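Local coordinates for Cow rumen GH26 endo-mannanase (Metagenome, PDB 6UEH), which probably hydrolyses internal beta-1,4-mannosidic linkages in mannans such as galactomannan, using a GH26 catalytic domain that carries an accessory CBM6-like domain, at residues 304-310 with 356-362; 49-55 with 110-116; 167-171 with 474-478; 271-275 with 339-343. All coordinates share one frame; numbering follows the deposited sequence.

How the contacts relate
From the N terminus, contact 2 closes first: it pairs strands 49-55 and 110-117 within the CBM6-like domain and is finished before the catalytic domain begins its contacts. Contact 3 then opens at 167-171 and closes only at 474-478, joining strand 169-174, the first of the parallel sheet, to the C-terminal strand 476-477 and enclosing contacts 1 and 4. Inside that loop those two cross, the chain running through 271-275, 304-310, 339-343 and 356-362 in turn. They also touch, because Trp341 on helix 334-351 packs against Pro310 and against Trp359, Glu360 and Gln361 of strand 357-362. Contacts 1 and 2 lie with centres about 44 Å apart, one in each domain.

Contact 1: residues 304-310 with 356-362; sequences VPLIFRP and NLIWEQN
Leu306 and Phe308 exchange backbone hydrogen bonds with Asn356, Ile358 and Glu360, which makes strands 306-309 and 357-362 parallel neighbours in the GH26 TIM barrel. Leu306 N reaches Asn356 O at 3.1 Å, and Ile358 N answers to Leu306 O at 2.8 Å. Further along, Phe308 N donates to Ile358 O and Phe308 O accepts from Glu360 N. The strand axes diverge by 34°.

Polar side chains close both ends. Asn356 ND2 gives Val304 O a bond of 3.0 Å, with the oxygen close to the amide plane. At the far end the Arg309 chain runs extended to CD and bends at chi3 (57°), which brings NH1 to a lone pair of Asn362 OD1, 2.8 Å away and in the carbonyl plane; amide and guanidinium stand almost perpendicular. Salt bridges to Asp386 and Glu428 hold that guanidinium as well. A water links Pro310 O, Glu360 O and Asn362 N.

Among the apolar groups, Phe308 and Trp359 point the same way, and the edge of Phe308 addresses one face of the indole, with centroids 5.7 Å apart and planes at 69°. Leu357 CD1 touches Phe308 CD2 at 3.9 Å. The side of the sheet carrying Leu306, Phe308 and Trp359 lies against helices 280-301 and 334-351. Glu360 OE1 packs on Ile307 CG2 (3.4 Å).

With Glu360 OE1 bonded to Tyr447, the buried polar groups here have definite partners, which should restrict their rotation.

Contact 2: residues 49-55 with 110-116; sequences ISFNVTV and GANKVSF
Phe51 holds CG between its backbone N and carbonyl carbon (chi1 65°), a turn that lays the ring beside Val114 on the neighbouring strand. Val114 has CG1 opposite its own N (chi1 -175°), and CB sits over one face of the phenyl, 4.0 Å from the ring centroid: a CH-pi contact. Val114 CG1 also meets Phe51 CE1 at 3.7 Å, while its CG2 leans obliquely against Val53.

In the antiparallel backbone, Ile49-Phe116, Phe51-Val114, Val53-Asn112 and Val55-Gly110 are the hydrogen-bonded pairs. Val114 N donates to Phe51 O at 2.8 Å. Asn112 N is shared less neatly, with weak bonds to Val53 O and Asn52 OD1. The Asn52 side-chain amide is held more firmly by its nitrogen: ND2 donates to Thr54 OG1 at 2.9 Å. Gly110 allows a positive phi (98°).

Strand 49-55 is outermost in one of the two facing antiparallel sheets of the beta-sandwich characteristic of CBM6 domains. Phe51 and Phe116 pack on strand 123-132 of the second sheet. The inward face is thus mainly apolar but includes buried Asn112, whose ND2 bonds Asn108 O and, weakly, Val53 O; on the outer face Asn52, Lys113 and Ala111 are exposed.

Contact 3: residues 167-171 with 474-478; sequences KKIIS and DYCIT
Ser171 grips Ile477 O twice, through its backbone N at 2.9 Å and through OG at 2.7 Å. The hydroxyl can do this because it stands between the serine's N and carbonyl carbon (chi1 55°), a turn that folds it back toward the neighbouring strand. Two more backbone bonds complete the short parallel pairing: Ile169 N donates to Tyr475 O, and Ile477 N donates to Ile169 O at 2.8 Å.

The Tyr475 ring lies under the backbone of the partner segment. Lys168 CA sits over one face, 4.1 Å from the centroid, in a CH-pi contact, and Ile169 N is above that same face. The Ile169 side chain crosses Tyr475 obliquely, with CG2 3.5 Å from CE2. The side chain of Lys168 bends at chi2 (-80°) so that NZ comes back to Asp474 O at 2.7 Å, approaching from above the carbonyl plane. Its aliphatic part crosses Ile477 at about a right angle, CB lying 3.7 Å from Ile477 CD1. Ile477 also runs alongside Ile170, pointing the same way.

In the next shell, Ser171 OG has a second bond with Ala201 N, which helps fix the hydroxyl, and Ser473 OG bonds Tyr475 N.

Ile170 and Ile477 pack together on helix 152-164, Ile169 and Tyr475 meet helix 435-441, and Tyr471 of helix 464-471 packs on Ser171 and Thr478. Ser171 pairs with Ile202, so that in the parallel barrel sheet strand 169-174 lies between strands 202-206 and 476-477.

Contact 4: residues 271-275 with 339-343; sequences TADCI and EIWKY
Tyr343 presents one face of its ring to Ile275, whose CA lies over it and whose CG2 comes within 3.6 Å of the ring carbon CG. The two side chains slide past each other in opposite directions, so the methyl reaches the root of the tyrosine, including its CB at 3.7 Å. The Tyr343 ring also meets that of Trp285, their planes about 35° apart, and at the far end its OH is bonded to Asn286 and Asn282, all three on helix 280-301. Those bonds probably help fix the position of the ring against Ile275.

The segments belong to the outer layer of the TIM barrel. Residues 271-273 form a 3-10 turn in the loop ahead of helix 280-301, and 339-343 lie on helix 334-351, the helix of the beta-alpha-beta crossover between strands 306-309 and 357-362. Cys274 N bonds back to Thr271 O at 3.2 Å within that turn.

The end of Ile340 touches both residues: its CD1 is 3.7 Å from Thr271 CG2 and equally near Cys274 SG, and the Ile340 and Thr271 side chains cross at about a right angle. Ile275 keeps CG1 between its backbone N and carbonyl carbon (chi1 57°), with the chain extended beyond, which brings CD1 to Glu339 CB at 3.6 Å. The carboxylate of Glu339 goes on to a salt bridge with Lys335, one helical turn earlier, and Thr271 OG1 is hydrogen-bonded to Trp328 O.

Contact 1: residues 304-310 with 356-362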
loop_
_atom_site.group_PDB
_atom_site.type_symbol
_atom_site.label_atom_id
_atom_site.label_comp_id
_atom_site.label_asym_id
_atom_site.label_seq_id
_atom_site.Cartn_x
_atom_site.Cartn_y
_atom_site.Cartn_z
ATOM N N VAL A 304 1.584 9.072 24.780
ATOM C CA VAL A 304 0.761 8.423 23.769
ATOM C C VAL A 304 1.489 8.358 22.431
ATOM O O VAL A 304 1.794 9.391 21.835
ATOM C CB VAL A 304 -0.581 9.152 23.569
ATOM C CG1 VAL A 304 -1.368 8.503 22.443
ATOM C CG2 VAL A 304 -1.387 9.146 24.860
ATOM N N PRO A 305 1.779 7.135 21.966
ATOM C CA PRO A 305 2.385 6.916 20.651
ATOM C C PRO A 305 1.337 7.039 19.551
ATOM O O PRO A 305 0.151 6.834 19.814
ATOM C CB PRO A 305 2.922 5.489 20.748
ATOM C CG PRO A 305 1.972 4.819 21.683
ATOM C CD PRO A 305 1.576 5.869 22.694
ATOM N N LEU A 306 1.772 7.362 18.339
ATOM C CA LEU A 306 0.850 7.588 17.232
ATOM C C LEU A 306 1.435 7.119 15.903
ATOM O O LEU A 306 2.564 7.461 15.560
ATOM C CB LEU A 306 0.486 9.077 17.145
ATOM C CG LEU A 306 -0.464 9.521 16.032
ATOM C CD1 LEU A 306 -1.869 8.981 16.279
ATOM C CD2 LEU A 306 -0.475 11.040 15.911
ATOM N N ILE A 307 0.667 6.334 15.155
ATOM C CA ILE A 307 1.030 6.040 13.774
ATOM C C ILE A 307 0.656 7.260 12.938
ATOM O O ILE A 307 -0.497 7.424 12.534
ATOM C CB ILE A 307 0.327 4.778 13.239
ATOM C CG1 ILE A 307 0.627 3.582 14.148
ATOM C CG2 ILE A 307 0.761 4.490 11.804
ATOM C CD1 ILE A 307 -0.167 2.337 13.816
ATOM N N PHE A 308 1.637 8.125 12.706
ATOM C CA PHE A 308 1.402 9.415 12.071
ATOM C C PHE A 308 1.590 9.320 10.560
ATOM O O PHE A 308 2.668 8.959 10.080
ATOM C CB PHE A 308 2.340 10.467 12.674
ATOM C CG PHE A 308 2.046 11.872 12.237
ATOM C CD1 PHE A 308 0.742 12.339 12.184
ATOM C CD2 PHE A 308 3.076 12.736 11.900
ATOM C CE1 PHE A 308 0.472 13.638 11.787
ATOM C CE2 PHE A 308 2.811 14.036 11.503
ATOM C CZ PHE A 308 1.508 14.485 11.447
ATOM N N ARG A 309 0.532 9.641 9.818
ATOM C CA ARG A 309 0.541 9.523 8.363
ATOM C C ARG A 309 0.282 10.877 7.693
ATOM O O ARG A 309 -0.780 11.102 7.112
ATOM C CB ARG A 309 -0.501 8.488 7.916
ATOM C CG ARG A 309 -0.424 8.084 6.450
ATOM C CD ARG A 309 -1.359 6.915 6.160
ATOM N NE ARG A 309 -2.743 7.209 6.523
ATOM C CZ ARG A 309 -3.697 7.510 5.647
ATOM N NH1 ARG A 309 -3.421 7.543 4.347
ATOM N NH2 ARG A 309 -4.930 7.763 6.067
ATOM N N PRO A 310 1.261 11.791 7.776
ATOM C CA PRO A 310 1.090 13.099 7.146
ATOM C C PRO A 310 1.377 13.018 5.657
ATOM O O PRO A 310 1.904 11.995 5.215
ATOM C CB PRO A 310 2.133 13.957 7.858
ATOM C CG PRO A 310 3.256 12.994 8.102
ATOM C CD PRO A 310 2.604 11.647 8.370
ATOM N N ASN A 356 7.458 10.577 19.587
ATOM C CA ASN A 356 6.434 9.580 19.883
ATOM C C ASN A 356 5.704 9.111 18.631
ATOM O O ASN A 356 4.636 8.507 18.719
ATOM C CB ASN A 356 5.424 10.147 20.881
ATOM C CG ASN A 356 4.728 11.394 20.358
ATOM O OD1 ASN A 356 5.326 12.194 19.637
ATOM N ND2 ASN A 356 3.459 11.561 20.716
ATOM N N LEU A 357 6.285 9.386 17.470
ATOM C CA LEU A 357 5.602 9.158 16.204
ATOM C C LEU A 357 6.158 7.969 15.434
ATOM O O LEU A 357 7.371 7.771 15.358
ATOM C CB LEU A 357 5.688 10.409 15.328
ATOM C CG LEU A 357 5.254 11.722 15.978
ATOM C CD1 LEU A 357 5.459 12.886 15.016
ATOM C CD2 LEU A 357 3.800 11.640 16.436
ATOM N N ILE A 358 5.251 7.179 14.870
ATOM C CA ILE A 358 5.611 6.144 13.913
ATOM C C ILE A 358 5.253 6.661 12.526
ATOM O O ILE A 358 4.079 6.744 12.170
ATOM C CB ILE A 358 4.887 4.814 14.197
ATOM C CG1 ILE A 358 5.240 4.312 15.601
ATOM C CG2 ILE A 358 5.252 3.771 13.149
ATOM C CD1 ILE A 358 4.602 2.988 15.958
ATOM N N TRP A 359 6.271 7.028 11.756
ATOM C CA TRP A 359 6.056 7.721 10.492
ATOM C C TRP A 359 5.624 6.771 9.378
ATOM O O TRP A 359 6.414 5.953 8.901
ATOM C CB TRP A 359 7.326 8.473 10.085
ATOM C CG TRP A 359 7.697 9.571 11.036
ATOM C CD1 TRP A 359 8.343 9.441 12.234
ATOM C CD2 TRP A 359 7.443 10.970 10.868
ATOM N NE1 TRP A 359 8.505 10.674 12.821
ATOM C CE2 TRP A 359 7.961 11.629 12.001
ATOM C CE3 TRP A 359 6.829 11.730 9.867
ATOM C CZ2 TRP A 359 7.883 13.010 12.162
ATOM C CZ3 TRP A 359 6.751 13.100 10.029
ATOM C CH2 TRP A 359 7.275 13.726 11.167
ATOM N N GLU A 360 4.365 6.888 8.966
ATOM C CA GLU A 360 3.839 6.073 7.878
ATOM C C GLU A 360 3.679 6.901 6.612
ATOM O O GLU A 360 2.974 7.913 6.601
ATOM C CB GLU A 360 2.496 5.444 8.258
ATOM C CG GLU A 360 1.903 4.571 7.159
ATOM C CD GLU A 360 0.683 3.795 7.614
ATOM O OE1 GLU A 360 -0.043 4.285 8.503
ATOM O OE2 GLU A 360 0.453 2.688 7.084
ATOM N N GLN A 361 4.342 6.469 5.547
ATOM C CA GLN A 361 4.254 7.161 4.272
ATOM C C GLN A 361 3.511 6.311 3.251
ATOM O O GLN A 361 3.793 5.120 3.096
ATOM C CB GLN A 361 5.649 7.513 3.753
ATOM C CG GLN A 361 5.639 8.301 2.452
ATOM C CD GLN A 361 7.023 8.752 2.035
ATOM O OE1 GLN A 361 7.932 7.936 1.863
ATOM N NE2 GLN A 361 7.195 10.061 1.881
ATOM N N ASN A 362 2.552 6.923 2.564
ATOM C CA ASN A 362 1.851 6.245 1.487
ATOM C C ASN A 362 2.756 6.050 0.279
ATOM O O ASN A 362 3.590 6.899 -0.032
ATOM C CB ASN A 362 0.597 7.024 1.072
ATOM C CG ASN A 362 -0.629 6.647 1.887
ATOM O OD1 ASN A 362 -1.211 7.484 2.572
ATOM N ND2 ASN A 362 -1.034 5.388 1.801
HETATM O O HOH W 1 1.803 9.427 4.258
#

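Contact 2: residues 49-55 with 110-116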
loop_
_atom_site.group_PDB
_atom_site.type_symbol
_atom_site.label_atom_id
_atom_site.label_comp_id
_atom_site.label_asym_id
_atom_site.label_seq_id
_atom_site.Cartn_x
_atom_site.Cartn_y
_atom_site.Cartn_z
ATOM N N ILE A 49 1.416 -19.469 -25.487
ATOM C CA ILE A 49 1.833 -20.836 -25.210
ATOM C C ILE A 49 1.381 -21.165 -23.796
ATOM O O ILE A 49 1.309 -20.276 -22.943
ATOM C CB ILE A 49 3.357 -21.029 -25.350
ATOM C CG1 ILE A 49 4.107 -20.147 -24.350
ATOM C CG2 ILE A 49 3.803 -20.730 -26.780
ATOM C CD1 ILE A 49 5.615 -20.341 -24.371
ATOM N N SER A 50 1.060 -22.428 -23.540
ATOM C CA SER A 50 0.488 -22.774 -22.247
ATOM C C SER A 50 0.737 -24.215 -21.821
ATOM O O SER A 50 1.111 -25.065 -22.626
ATOM C CB SER A 50 -1.017 -22.504 -22.261
ATOM O OG SER A 50 -1.664 -23.305 -23.234
ATOM N N PHE A 51 0.521 -24.463 -20.532
ATOM C CA PHE A 51 0.581 -25.802 -19.960
ATOM C C PHE A 51 -0.328 -25.857 -18.742
ATOM O O PHE A 51 -0.746 -24.819 -18.221
ATOM C CB PHE A 51 2.016 -26.181 -19.584
ATOM C CG PHE A 51 2.609 -25.330 -18.494
ATOM C CD1 PHE A 51 3.081 -24.055 -18.767
ATOM C CD2 PHE A 51 2.720 -25.817 -17.199
ATOM C CE1 PHE A 51 3.638 -23.275 -17.767
ATOM C CE2 PHE A 51 3.275 -25.041 -16.196
ATOM C CZ PHE A 51 3.733 -23.768 -16.478
ATOM N N ASN A 52 -0.635 -27.066 -18.288
ATOM C CA ASN A 52 -1.526 -27.242 -17.153
ATOM C C ASN A 52 -0.807 -27.625 -15.866
ATOM O O ASN A 52 0.163 -28.384 -15.879
ATOM C CB ASN A 52 -2.582 -28.299 -17.473
ATOM C CG ASN A 52 -3.399 -28.690 -16.258
ATOM O OD1 ASN A 52 -4.291 -27.955 -15.832
ATOM N ND2 ASN A 52 -3.094 -29.852 -15.686
ATOM N N VAL A 53 -1.293 -27.076 -14.757
ATOM C CA VAL A 53 -0.899 -27.517 -13.428
ATOM C C VAL A 53 -2.156 -27.845 -12.634
ATOM O O VAL A 53 -3.078 -27.032 -12.557
ATOM C CB VAL A 53 -0.079 -26.453 -12.674
ATOM C CG1 VAL A 53 0.312 -26.970 -11.297
ATOM C CG2 VAL A 53 1.156 -26.071 -13.468
ATOM N N THR A 54 -2.199 -29.040 -12.055
ATOM C CA THR A 54 -3.346 -29.460 -11.259
ATOM C C THR A 54 -2.958 -29.586 -9.790
ATOM O O THR A 54 -1.964 -30.236 -9.459
ATOM C CB THR A 54 -3.921 -30.797 -11.764
ATOM O OG1 THR A 54 -4.302 -30.663 -13.137
ATOM C CG2 THR A 54 -5.139 -31.203 -10.947
ATOM N N VAL A 55 -3.737 -28.955 -8.913
ATOM C CA VAL A 55 -3.459 -28.988 -7.478
ATOM C C VAL A 55 -4.683 -29.439 -6.682
ATOM O O VAL A 55 -5.819 -29.280 -7.131
ATOM C CB VAL A 55 -2.996 -27.606 -6.954
ATOM C CG1 VAL A 55 -1.726 -27.166 -7.662
ATOM C CG2 VAL A 55 -4.092 -26.567 -7.133
ATOM N N GLY A 110 -7.957 -27.914 -8.518
ATOM C CA GLY A 110 -8.221 -28.474 -9.829
ATOM C C GLY A 110 -7.230 -28.008 -10.879
ATOM O O GLY A 110 -6.078 -27.702 -10.573
ATOM N N ALA A 111 -7.688 -27.948 -12.125
ATOM C CA ALA A 111 -6.823 -27.623 -13.252
ATOM C C ALA A 111 -6.537 -26.128 -13.345
ATOM O O ALA A 111 -7.413 -25.298 -13.101
ATOM C CB ALA A 111 -7.447 -28.123 -14.549
ATOM N N ASN A 112 -5.300 -25.794 -13.695
ATOM C CA ASN A 112 -4.904 -24.406 -13.899
ATOM C C ASN A 112 -4.131 -24.251 -15.202
ATOM O O ASN A 112 -3.069 -24.848 -15.377
ATOM C CB ASN A 112 -4.053 -23.902 -12.730
ATOM C CG ASN A 112 -4.830 -23.822 -11.431
ATOM O OD1 ASN A 112 -5.345 -22.763 -11.065
ATOM N ND2 ASN A 112 -4.921 -24.945 -10.725
ATOM N N LYS A 113 -4.667 -23.454 -16.120
ATOM C CA LYS A 113 -3.957 -23.175 -17.358
ATOM C C LYS A 113 -2.974 -22.038 -17.133
ATOM O O LYS A 113 -3.375 -20.901 -16.899
ATOM C CB LYS A 113 -4.929 -22.825 -18.486
ATOM C CG LYS A 113 -4.249 -22.605 -19.832
ATOM C CD LYS A 113 -5.268 -22.329 -20.931
ATOM C CE LYS A 113 -4.604 -22.284 -22.300
ATOM N NZ LYS A 113 -5.582 -22.028 -23.391
ATOM N N VAL A 114 -1.686 -22.354 -17.181
ATOM C CA VAL A 114 -0.655 -21.333 -17.075
ATOM C C VAL A 114 -0.208 -20.930 -18.471
ATOM O O VAL A 114 0.285 -21.761 -19.234
ATOM C CB VAL A 114 0.556 -21.823 -16.261
ATOM C CG1 VAL A 114 1.561 -20.691 -16.077
ATOM C CG2 VAL A 114 0.098 -22.368 -14.913
ATOM N N SER A 115 -0.387 -19.656 -18.805
ATOM C CA SER A 115 -0.080 -19.178 -20.149
ATOM C C SER A 115 0.918 -18.030 -20.157
ATOM O O SER A 115 0.972 -17.227 -19.226
ATOM C CB SER A 115 -1.358 -18.724 -20.862
ATOM O OG SER A 115 -2.303 -19.773 -20.951
ATOM N N PHE A 116 1.707 -17.961 -21.220
ATOM C CA PHE A 116 2.402 -16.734 -21.556
ATOM C C PHE A 116 1.700 -16.138 -22.761
ATOM O O PHE A 116 1.671 -16.740 -23.833
ATOM C CB PHE A 116 3.884 -16.984 -21.829
ATOM C CG PHE A 116 4.664 -17.331 -20.598
ATOM C CD1 PHE A 116 5.053 -16.341 -19.712
ATOM C CD2 PHE A 116 4.994 -18.646 -20.315
ATOM C CE1 PHE A 116 5.764 -16.655 -18.571
ATOM C CE2 PHE A 116 5.704 -18.965 -19.178
ATOM C CZ PHE A 116 6.091 -17.970 -18.305
#

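Contact 3: residues 167-171 with 474-478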
loop_
_atom_site.group_PDB
_atom_site.type_symbol
_atom_site.label_atom_id
_atom_site.label_comp_id
_atom_site.label_asym_id
_atom_site.label_seq_id
_atom_site.Cartn_x
_atom_site.Cartn_y
_atom_site.Cartn_z
ATOM N N LYS A 167 1.617 -12.698 10.417
ATOM C CA LYS A 167 0.838 -13.708 11.130
ATOM C C LYS A 167 -0.637 -13.321 11.245
ATOM O O LYS A 167 -1.516 -14.182 11.261
ATOM C CB LYS A 167 1.415 -13.941 12.530
ATOM C CG LYS A 167 2.867 -14.392 12.554
ATOM C CD LYS A 167 3.245 -14.936 13.927
ATOM C CE LYS A 167 4.405 -14.169 14.544
ATOM N NZ LYS A 167 5.648 -14.253 13.722
ATOM N N LYS A 168 -0.896 -12.022 11.344
ATOM C CA LYS A 168 -2.252 -11.507 11.514
ATOM C C LYS A 168 -2.466 -10.251 10.682
ATOM O O LYS A 168 -1.523 -9.711 10.101
ATOM C CB LYS A 168 -2.533 -11.177 12.986
ATOM C CG LYS A 168 -2.167 -12.258 13.992
ATOM C CD LYS A 168 -3.224 -13.341 14.050
ATOM C CE LYS A 168 -2.927 -14.333 15.162
ATOM N NZ LYS A 168 -3.996 -15.362 15.264
ATOM N N ILE A 169 -3.711 -9.789 10.632
ATOM C CA ILE A 169 -4.001 -8.440 10.166
ATOM C C ILE A 169 -4.784 -7.721 11.268
ATOM O O ILE A 169 -5.661 -8.301 11.909
ATOM C CB ILE A 169 -4.778 -8.432 8.822
ATOM C CG1 ILE A 169 -4.842 -7.012 8.251
ATOM C CG2 ILE A 169 -6.173 -9.033 8.979
ATOM C CD1 ILE A 169 -5.353 -6.940 6.827
ATOM N N ILE A 170 -4.434 -6.466 11.515
ATOM C CA ILE A 170 -5.050 -5.711 12.600
ATOM C C ILE A 170 -6.246 -4.912 12.091
ATOM O O ILE A 170 -6.146 -4.217 11.087
ATOM C CB ILE A 170 -4.029 -4.764 13.258
ATOM C CG1 ILE A 170 -2.795 -5.552 13.698
ATOM C CG2 ILE A 170 -4.655 -4.025 14.435
ATOM C CD1 ILE A 170 -1.673 -4.697 14.231
ATOM N N SER A 171 -7.377 -5.012 12.777
ATOM C CA SER A 171 -8.563 -4.265 12.364
ATOM C C SER A 171 -8.412 -2.773 12.650
ATOM O O SER A 171 -7.755 -2.376 13.611
ATOM C CB SER A 171 -9.817 -4.812 13.055
ATOM O OG SER A 171 -9.668 -4.814 14.461
ATOM N N ASP A 474 -9.649 -15.697 13.461
ATOM C CA ASP A 474 -8.425 -15.805 14.252
ATOM C C ASP A 474 -7.307 -14.975 13.636
ATOM O O ASP A 474 -6.399 -14.519 14.331
ATOM C CB ASP A 474 -7.981 -17.264 14.373
ATOM C CG ASP A 474 -8.891 -18.080 15.269
ATOM O OD1 ASP A 474 -9.539 -17.487 16.157
ATOM O OD2 ASP A 474 -8.954 -19.313 15.087
ATOM N N TYR A 475 -7.387 -14.781 12.324
ATOM C CA TYR A 475 -6.369 -14.040 11.592
ATOM C C TYR A 475 -6.445 -12.536 11.869
ATOM O O TYR A 475 -5.488 -11.804 11.624
ATOM C CB TYR A 475 -6.504 -14.313 10.089
ATOM C CG TYR A 475 -5.438 -13.653 9.243
ATOM C CD1 TYR A 475 -4.136 -14.137 9.230
ATOM C CD2 TYR A 475 -5.735 -12.548 8.455
ATOM C CE1 TYR A 475 -3.157 -13.535 8.462
ATOM C CE2 TYR A 475 -4.762 -11.940 7.678
ATOM C CZ TYR A 475 -3.476 -12.438 7.687
ATOM O OH TYR A 475 -2.503 -11.837 6.918
ATOM N N CYS A 476 -7.576 -12.075 12.392
ATOM C CA CYS A 476 -7.775 -10.642 12.586
ATOM C C CYS A 476 -7.676 -10.224 14.048
ATOM O O CYS A 476 -8.354 -10.775 14.914
ATOM C CB CYS A 476 -9.127 -10.216 12.018
ATOM S SG CYS A 476 -9.540 -8.461 12.234
ATOM N N ILE A 477 -6.823 -9.239 14.311
ATOM C CA ILE A 477 -6.667 -8.689 15.650
ATOM C C ILE A 477 -7.668 -7.565 15.887
ATOM O O ILE A 477 -7.730 -6.604 15.119
ATOM C CB ILE A 477 -5.234 -8.168 15.874
ATOM C CG1 ILE A 477 -4.257 -9.344 15.920
ATOM C CG2 ILE A 477 -5.148 -7.350 17.154
ATOM C CD1 ILE A 477 -2.812 -8.933 15.977
ATOM N N THR A 478 -8.459 -7.700 16.947
ATOM C CA THR A 478 -9.432 -6.678 17.310
ATOM C C THR A 478 -9.016 -6.030 18.629
ATOM O O THR A 478 -7.971 -6.374 19.184
ATOM C CB THR A 478 -10.855 -7.264 17.426
ATOM O OG1 THR A 478 -10.925 -8.157 18.544
ATOM C CG2 THR A 478 -11.223 -8.022 16.154
#

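Contact 4: residues 271-275 with 339-343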
loop_
_atom_site.group_PDB
_atom_site.type_symbol
_atom_site.label_atom_id
_atom_site.label_comp_id
_atom_site.label_asym_id
_atom_site.label_seq_id
_atom_site.Cartn_x
_atom_site.Cartn_y
_atom_site.Cartn_z
ATOM N N THR A 271 3.635 25.152 -4.082
ATOM C CA THR A 271 4.006 24.002 -3.259
ATOM C C THR A 271 5.501 23.944 -2.944
ATOM O O THR A 271 5.892 23.745 -1.794
ATOM C CB THR A 271 3.586 22.681 -3.940
ATOM O OG1 THR A 271 2.157 22.593 -3.965
ATOM C CG2 THR A 271 4.147 21.483 -3.187
ATOM N N ALA A 272 6.330 24.131 -3.966
ATOM C CA ALA A 272 7.778 24.032 -3.805
ATOM C C ALA A 272 8.330 25.081 -2.839
ATOM O O ALA A 272 9.374 24.875 -2.223
ATOM C CB ALA A 272 8.468 24.151 -5.158
ATOM N N ASP A 273 7.627 26.200 -2.698
ATOM C CA ASP A 273 8.121 27.299 -1.875
ATOM C C ASP A 273 7.846 27.117 -0.386
ATOM O O ASP A 273 8.382 27.862 0.435
ATOM C CB ASP A 273 7.524 28.629 -2.345
ATOM C CG ASP A 273 8.190 29.153 -3.600
ATOM O OD1 ASP A 273 9.284 28.656 -3.937
ATOM O OD2 ASP A 273 7.628 30.064 -4.245
ATOM N N CYS A 274 7.029 26.130 -0.027
ATOM C CA CYS A 274 6.671 25.948 1.378
ATOM C C CYS A 274 7.885 25.546 2.215
ATOM O O CYS A 274 7.870 25.671 3.438
ATOM C CB CYS A 274 5.553 24.911 1.533
ATOM S SG CYS A 274 6.061 23.190 1.350
ATOM N N ILE A 275 8.939 25.077 1.553
ATOM C CA ILE A 275 10.172 24.725 2.249
ATOM C C ILE A 275 11.298 25.702 1.917
ATOM O O ILE A 275 12.474 25.412 2.145
ATOM C CB ILE A 275 10.623 23.295 1.906
ATOM C CG1 ILE A 275 10.810 23.141 0.396
ATOM C CG2 ILE A 275 9.611 22.285 2.429
ATOM C CD1 ILE A 275 11.308 21.773 -0.025
ATOM N N GLU A 339 11.384 16.207 -0.369
ATOM C CA GLU A 339 12.022 17.290 0.373
ATOM C C GLU A 339 11.067 17.875 1.416
ATOM O O GLU A 339 11.483 18.221 2.520
ATOM C CB GLU A 339 12.513 18.381 -0.582
ATOM C CG GLU A 339 13.618 17.918 -1.527
ATOM C CD GLU A 339 14.066 19.000 -2.494
ATOM O OE1 GLU A 339 14.701 18.660 -3.517
ATOM O OE2 GLU A 339 13.790 20.190 -2.233
ATOM N N ILE A 340 9.788 17.968 1.067
ATOM C CA ILE A 340 8.776 18.459 1.998
ATOM C C ILE A 340 8.597 17.492 3.168
ATOM O O ILE A 340 8.499 17.916 4.319
ATOM C CB ILE A 340 7.421 18.680 1.296
ATOM C CG1 ILE A 340 7.549 19.776 0.235
ATOM C CG2 ILE A 340 6.342 19.043 2.308
ATOM C CD1 ILE A 340 6.271 20.045 -0.530
ATOM N N TRP A 341 8.567 16.193 2.869
ATOM C CA TRP A 341 8.479 15.169 3.908
ATOM C C TRP A 341 9.651 15.266 4.878
ATOM O O TRP A 341 9.469 15.230 6.098
ATOM C CB TRP A 341 8.434 13.767 3.292
ATOM C CG TRP A 341 8.417 12.656 4.312
ATOM C CD1 TRP A 341 9.493 12.117 4.962
ATOM C CD2 TRP A 341 7.266 11.949 4.793
ATOM N NE1 TRP A 341 9.082 11.120 5.814
ATOM C CE2 TRP A 341 7.719 10.997 5.732
ATOM C CE3 TRP A 341 5.896 12.027 4.521
ATOM C CZ2 TRP A 341 6.853 10.132 6.398
ATOM C CZ3 TRP A 341 5.036 11.166 5.185
ATOM C CH2 TRP A 341 5.518 10.234 6.113
ATOM N N LYS A 342 10.856 15.376 4.330
ATOM C CA LYS A 342 12.055 15.495 5.150
ATOM C C LYS A 342 12.011 16.765 5.994
ATOM O O LYS A 342 12.442 16.765 7.146
ATOM C CB LYS A 342 13.311 15.475 4.275
ATOM C CG LYS A 342 13.562 14.138 3.594
ATOM C CD LYS A 342 14.859 14.152 2.800
ATOM C CE LYS A 342 15.122 12.804 2.151
ATOM N NZ LYS A 342 16.374 12.813 1.343
ATOM N N TYR A 343 11.479 17.838 5.417
ATOM C CA TYR A 343 11.317 19.103 6.130
ATOM C C TYR A 343 10.449 18.916 7.368
ATOM O O TYR A 343 10.825 19.321 8.467
ATOM C CB TYR A 343 10.703 20.163 5.206
ATOM C CG TYR A 343 10.584 21.547 5.814
ATOM C CD1 TYR A 343 9.483 21.901 6.585
ATOM C CD2 TYR A 343 11.565 22.507 5.599
ATOM C CE1 TYR A 343 9.369 23.167 7.134
ATOM C CE2 TYR A 343 11.459 23.775 6.141
ATOM C CZ TYR A 343 10.358 24.100 6.908
ATOM O OH TYR A 343 10.253 25.361 7.452
#